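Local coordinates for protein putative sugar phosphate isomerase (Acidithiobacillus ferrooxidans, PDB 3L2H) that probably binds a metal ion in a cupin fold and may act as a sugar phosphate isomerase, its substrate being unknown, at residues D125-D130 / L138-G143. Residues are numbered along the deposited sequence; the frame is centred on the assembly and turned at random.
Sequences DQDVVD and LYRNNG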
ATOM      1  N   ASP B 125      -6.698  -3.571   4.704  1.00 20.54           N
ATOM      2  CA  ASP B 125      -7.928  -3.434   3.946  1.00 21.34           C
ATOM      3  C   ASP B 125      -8.298  -4.698   3.150  1.00 18.81           C
ATOM      4  O   ASP B 125      -9.482  -4.917   2.913  1.00 18.60           O
ATOM      5  CB  ASP B 125      -7.815  -2.278   2.970  1.00 23.43           C
ATOM      6  CG  ASP B 125      -7.957  -0.916   3.643  1.00 26.23           C
ATOM      7  OD1 ASP B 125      -8.404  -0.820   4.789  1.00 27.73           O
ATOM      8  OD2 ASP B 125      -7.675   0.071   2.965  1.00 30.32           O
ATOM      9  N   GLN B 126      -7.312  -5.475   2.733  1.00 17.36           N
ATOM     10  CA  GLN B 126      -7.530  -6.740   2.037  1.00 17.20           C
ATOM     11  C   GLN B 126      -6.804  -7.917   2.716  1.00 16.62           C
ATOM     12  O   GLN B 126      -5.616  -7.838   3.045  1.00 16.90           O
ATOM     13  CB  GLN B 126      -7.056  -6.673   0.585  1.00 17.63           C
ATOM     14  CG  GLN B 126      -7.821  -5.666  -0.323  1.00 18.75           C
ATOM     15  CD  GLN B 126      -7.317  -5.699  -1.794  1.00 20.53           C
ATOM     16  OE1 GLN B 126      -6.430  -4.928  -2.119  1.00 19.18           O
ATOM     17  NE2 GLN B 126      -7.848  -6.650  -2.659  1.00 20.52           N
ATOM     18  N   ASP B 127      -7.497  -9.041   2.807  1.00 15.30           N
ATOM     19  CA  ASP B 127      -6.887 -10.267   3.325  1.00 15.97           C
ATOM     20  C   ASP B 127      -7.685 -11.434   2.785  1.00 14.68           C
ATOM     21  O   ASP B 127      -8.795 -11.280   2.246  1.00 14.22           O
ATOM     22  CB  ASP B 127      -6.888 -10.237   4.863  1.00 16.25           C
ATOM     23  CG  ASP B 127      -5.953 -11.269   5.520  1.00 17.18           C
ATOM     24  OD1 ASP B 127      -5.055 -11.840   4.858  1.00 17.34           O
ATOM     25  OD2 ASP B 127      -6.163 -11.473   6.747  1.00 19.01           O
ATOM     26  N   VAL B 128      -7.107 -12.607   2.916  1.00 15.75           N
ATOM     27  CA  VAL B 128      -7.740 -13.851   2.569  1.00 15.09           C
ATOM     28  C   VAL B 128      -7.470 -14.740   3.773  1.00 16.71           C
ATOM     29  O   VAL B 128      -6.333 -14.788   4.269  1.00 16.52           O
ATOM     30  CB  VAL B 128      -7.188 -14.464   1.291  1.00 14.98           C
ATOM     31  CG1 VAL B 128      -7.909 -15.816   1.009  1.00 13.65           C
ATOM     32  CG2 VAL B 128      -7.313 -13.486   0.101  1.00 15.40           C
ATOM     33  N   VAL B 129      -8.502 -15.384   4.290  1.00 16.76           N
ATOM     34  CA  VAL B 129      -8.330 -16.234   5.445  1.00 16.84           C
ATOM     35  C   VAL B 129      -8.938 -17.582   5.172  1.00 16.93           C
ATOM     36  O   VAL B 129     -10.098 -17.657   4.749  1.00 16.10           O
ATOM     37  CB  VAL B 129      -8.974 -15.643   6.694  1.00 17.57           C
ATOM     38  CG1 VAL B 129      -8.685 -16.577   7.930  1.00 17.69           C
ATOM     39  CG2 VAL B 129      -8.512 -14.194   6.919  1.00 18.28           C
ATOM     40  N   ASP B 130      -8.180 -18.649   5.439  1.00 16.03           N
ATOM     41  CA  ASP B 130      -8.674 -19.996   5.252  1.00 16.73           C
ATOM     42  C   ASP B 130      -9.103 -20.574   6.576  1.00 17.24           C
ATOM     43  O   ASP B 130      -8.430 -20.379   7.584  1.00 15.51           O
ATOM     44  CB  ASP B 130      -7.635 -20.910   4.650  1.00 16.43           C
ATOM     45  CG  ASP B 130      -7.429 -20.654   3.175  1.00 18.19           C
ATOM     46  OD1 ASP B 130      -8.392 -20.170   2.545  1.00 17.87           O
ATOM     47  OD2 ASP B 130      -6.297 -20.849   2.675  1.00 18.66           O
ATOM     48  N   LEU B 138     -12.318 -17.197   3.189  1.00 15.43           N
ATOM     49  CA  LEU B 138     -12.883 -15.853   3.279  1.00 16.13           C
ATOM     50  C   LEU B 138     -12.009 -14.846   2.515  1.00 16.59           C
ATOM     51  O   LEU B 138     -10.839 -14.764   2.781  1.00 16.67           O
ATOM     52  CB  LEU B 138     -12.949 -15.413   4.718  1.00 17.21           C
ATOM     53  CG  LEU B 138     -13.339 -13.953   4.984  1.00 18.07           C
ATOM     54  CD1 LEU B 138     -14.774 -13.699   4.615  1.00 17.45           C
ATOM     55  CD2 LEU B 138     -13.067 -13.613   6.461  1.00 18.17           C
ATOM     56  N   TYR B 139     -12.610 -14.082   1.605  1.00 16.30           N
ATOM     57  CA  TYR B 139     -11.925 -13.036   0.906  1.00 15.70           C
ATOM     58  C   TYR B 139     -12.498 -11.766   1.503  1.00 16.52           C
ATOM     59  O   TYR B 139     -13.720 -11.577   1.461  1.00 16.40           O
ATOM     60  CB  TYR B 139     -12.240 -13.074  -0.572  1.00 15.41           C
ATOM     61  CG  TYR B 139     -11.888 -14.339  -1.300  1.00 15.15           C
ATOM     62  CD1 TYR B 139     -10.636 -14.518  -1.870  1.00 15.32           C
ATOM     63  CD2 TYR B 139     -12.830 -15.346  -1.451  1.00 15.00           C
ATOM     64  CE1 TYR B 139     -10.344 -15.727  -2.569  1.00 15.03           C
ATOM     65  CE2 TYR B 139     -12.549 -16.514  -2.090  1.00 14.79           C
ATOM     66  CZ  TYR B 139     -11.298 -16.683  -2.690  1.00 14.76           C
ATOM     67  OH  TYR B 139     -11.082 -17.848  -3.360  1.00 14.66           O
ATOM     68  N   ARG B 140     -11.645 -10.942   2.127  1.00 16.25           N
ATOM     69  CA  ARG B 140     -12.107  -9.701   2.714  1.00 16.83           C
ATOM     70  C   ARG B 140     -11.443  -8.553   1.967  1.00 15.98           C
ATOM     71  O   ARG B 140     -10.237  -8.464   1.911  1.00 15.25           O
ATOM     72  CB  ARG B 140     -11.800  -9.634   4.206  1.00 17.54           C
ATOM     73  CG  ARG B 140     -12.430  -8.404   4.841  1.00 18.37           C
ATOM     74  CD  ARG B 140     -12.164  -8.311   6.362  1.00 20.01           C
ATOM     75  NE  ARG B 140     -10.788  -8.514   6.741  1.00 20.21           N
ATOM     76  CZ  ARG B 140      -9.836  -7.608   6.577  1.00 21.85           C
ATOM     77  NH1 ARG B 140     -10.109  -6.460   5.983  1.00 22.75           N
ATOM     78  NH2 ARG B 140      -8.587  -7.890   6.916  1.00 22.78           N
ATOM     79  N   ASN B 141     -12.272  -7.698   1.416  1.00 16.63           N
ATOM     80  CA  ASN B 141     -11.859  -6.639   0.495  1.00 16.03           C
ATOM     81  C   ASN B 141     -12.560  -5.351   0.840  1.00 16.99           C
ATOM     82  O   ASN B 141     -13.650  -5.078   0.371  1.00 14.41           O
ATOM     83  CB  ASN B 141     -12.140  -7.098  -0.957  1.00 15.77           C
ATOM     84  CG  ASN B 141     -11.165  -8.212  -1.392  1.00 15.23           C
ATOM     85  OD1 ASN B 141      -9.928  -8.008  -1.330  1.00 15.30           O
ATOM     86  ND2 ASN B 141     -11.677  -9.364  -1.785  1.00 13.60           N
ATOM     87  N   ASN B 142     -11.873  -4.530   1.639  1.00 18.29           N
ATOM     88  CA  ASN B 142     -12.465  -3.282   2.116  1.00 20.73           C
ATOM     89  C   ASN B 142     -13.938  -3.375   2.498  1.00 22.99           C
ATOM     90  O   ASN B 142     -14.785  -2.692   1.908  1.00 24.47           O
ATOM     91  CB  ASN B 142     -12.397  -2.231   1.020  1.00 21.53           C
ATOM     92  CG  ASN B 142     -11.018  -1.655   0.876  1.00 22.41           C
ATOM     93  OD1 ASN B 142     -10.758  -0.572   1.425  1.00 25.08           O
ATOM     94  ND2 ASN B 142     -10.129  -2.357   0.217  1.00 19.09           N
ATOM     95  N   GLY B 143     -14.347  -4.200   3.415  1.00 23.65           N
ATOM     96  CA  GLY B 143     -15.822  -4.051   3.639  1.00 24.92           C
ATOM     97  C   GLY B 143     -16.729  -4.977   2.832  1.00 23.83           C
ATOM     98  O   GLY B 143     -17.895  -5.122   3.185  1.00 25.52           O
TER
HETATM   99  O   HOH W   1      -7.614  -0.971  -0.104  1.00 44.50           O
HETATM  100  O   HOH W   2      -8.439 -10.031  -0.299  1.00 18.33           O
HETATM  101  O   HOH W   3      -8.088 -10.457   8.229  1.00 21.73           O
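Gln126 and Asn141 face each other as a non-hydrogen-bonded pair of an antiparallel hairpin, and their side chains supply the link that the backbone omits there. Gln126 NE2 donates to Asn141 OD1 at 2.8 Å; the oxygen lies in the amide plane of Gln126, whereas the donor stands above the carbonyl plane of Asn141, the two amides being turned 61° apart. Gln126 CG also rests 3.3 Å from that oxygen, and a water lies within bonding distance of both Asn141 OD1 and Asp127 O. An alanine in place of Gln126 would probably leave Asn141 OD1 without the amide donor and the Asn141 side chain freer to turn.

Two residues on, Val128 lies side by side with Tyr139, CG2 being 4.0 Å from CD1; the beta-branched valine suits an extended strand. The Tyr139 ring stacks on Tyr139 of the second subunit, and its OH hydrogen-bonds Asn146 of that subunit.

Asp127 and Arg140 occupy the other face. Arg140 begins extended, CG anti to the backbone N, then bends at chi3 (48°), and NH2 comes to 3.6 Å from Asp127 CB. Their charges stay 4.3 Å apart (OD2 to NH2), bridged by a water at the guanidinium edge. The long arginine still reaches Glu68 in a salt bridge, while the short Asp127 carboxylate hydrogen-bonds His65 and Tyr67 N. Beside them, Val129 and Leu138 pack CB to CB, and Leu138 reaches Trp145 and Leu147.

Backbone bonds pair Asp127 with Arg140 and Val129 with Leu138 reciprocally, as in a regular beta hairpin, here the central pair of a four-stranded antiparallel sheet of this cupin-family protein that meets a second subunit.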